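Local coordinates for protein 4-hydroxybutyrate CoA-transferase (Porphyromonas gingivalis, PDB 3D3U) that probably transfers coenzyme A between carboxylic acids, such as acetate and 4-hydroxybutyrate, at residues V245-M248 / I249-I253. Sequence-based numbering, arbitrary orientation.
Sequences VMRM and IRKGI
Ile-249 packs back on Val-245, one helical turn earlier. Its CD1 lies 3.6 Å from Val-245 CG1, and the two side chains cross at a slant. Val-245 CG1 stands opposite its own backbone N (chi1 -180°), which places it beside the Ile-249 branch. Ile-249 N donates to Val-245 O. Arg-250 repeats the pattern on Met-246: its N donates to Met-246 O at 2.6 Å (N-H...O 164°). The side chains of Met-246 and Arg-250 run alongside each other in the same direction. Met-246 CG sits over one face of the guanidinium, off its middle, 3.6 Å from Arg-250 NE. Met-246 SD approaches Arg-250 NH2, which forms a salt bridge with Glu-276. Lys-251 N bonds Arg-247 O at 2.8 Å, and Lys-251 CG also lies by that oxygen. The side chains of Arg-247 and Lys-251 also run alongside, with Arg-247 CD 3.9 Å from Lys-251 NZ; their like charges do not touch. Gly-252 then leaves the helix with a positive phi of 95°. Ile-253 turns its CB back to 3.9 Å from Met-248 O. The segments span most of helix 243-251, which links strands 235-237 and 266-268 in a beta-alpha-beta unit. Helices 219-226 and 275-281 pack against it.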
# COMPACT_ATOMS: atom_id res chain seq x y z
N VAL A 245 1.30 13.47 -0.76
CA VAL A 245 2.76 13.47 -0.71
C VAL A 245 3.42 14.41 -1.71
O VAL A 245 4.47 15.00 -1.38
CB VAL A 245 3.30 12.03 -0.89
CG1 VAL A 245 4.87 11.98 -0.84
CG2 VAL A 245 2.76 11.23 0.26
N MET A 246 2.83 14.50 -2.92
CA MET A 246 3.33 15.34 -4.01
C MET A 246 3.32 16.78 -3.60
O MET A 246 4.28 17.54 -3.76
CB MET A 246 2.50 15.13 -5.29
CG MET A 246 2.89 16.02 -6.53
SD MET A 246 1.91 15.51 -7.91
CE MET A 246 0.24 15.92 -7.33
N ARG A 247 2.21 17.07 -3.00
CA ARG A 247 1.84 18.36 -2.56
C ARG A 247 2.91 18.88 -1.52
O ARG A 247 3.35 20.05 -1.52
CB ARG A 247 0.42 18.19 -1.92
CG ARG A 247 -0.52 19.34 -2.22
CD ARG A 247 -1.14 20.06 -0.98
NE ARG A 247 -1.29 19.23 0.24
CZ ARG A 247 -2.24 18.35 0.37
NH1 ARG A 247 -3.11 18.21 -0.62
NH2 ARG A 247 -2.33 17.62 1.46
N MET A 248 3.30 18.01 -0.61
CA MET A 248 4.14 18.47 0.40
C MET A 248 5.57 18.44 -0.10
O MET A 248 6.41 19.22 0.36
CB MET A 248 4.02 17.54 1.54
CG MET A 248 2.69 17.47 2.04
SD MET A 248 2.34 18.87 3.12
CE MET A 248 0.50 18.85 2.75
N ILE A 249 5.87 17.50 -1.00
CA ILE A 249 7.19 17.50 -1.56
C ILE A 249 7.28 18.82 -2.24
O ILE A 249 8.18 19.57 -1.95
CB ILE A 249 7.40 16.37 -2.52
CG1 ILE A 249 7.37 15.06 -1.74
CG2 ILE A 249 8.76 16.64 -3.30
CD1 ILE A 249 7.38 13.82 -2.58
N ARG A 250 6.27 19.11 -3.05
CA ARG A 250 6.09 20.40 -3.70
C ARG A 250 6.28 21.63 -2.78
O ARG A 250 7.01 22.52 -3.13
CB ARG A 250 4.72 20.47 -4.34
CG ARG A 250 4.78 20.87 -5.73
CD ARG A 250 4.87 19.72 -6.64
NE ARG A 250 3.61 19.50 -7.31
CZ ARG A 250 3.47 19.24 -8.61
NH1 ARG A 250 4.55 19.18 -9.43
NH2 ARG A 250 2.24 19.04 -9.10
N LYS A 251 5.65 21.69 -1.60
CA LYS A 251 5.75 22.88 -0.76
C LYS A 251 7.11 22.94 -0.11
O LYS A 251 7.40 23.87 0.57
CB LYS A 251 4.66 22.91 0.32
CG LYS A 251 3.20 23.09 -0.16
CD LYS A 251 2.20 22.39 0.80
CE LYS A 251 0.89 23.15 1.10
NZ LYS A 251 0.25 23.64 -0.14
N GLY A 252 7.97 21.95 -0.27
CA GLY A 252 9.27 22.01 0.46
C GLY A 252 9.33 21.27 1.82
O GLY A 252 10.40 21.03 2.36
N ILE A 253 8.18 20.87 2.36
CA ILE A 253 8.11 20.12 3.60
C ILE A 253 8.63 18.69 3.54
O ILE A 253 9.39 18.30 4.42
CB ILE A 253 6.71 20.21 4.16
CG1 ILE A 253 6.34 21.69 4.35
CG2 ILE A 253 6.58 19.52 5.48
CD1 ILE A 253 7.44 22.66 5.10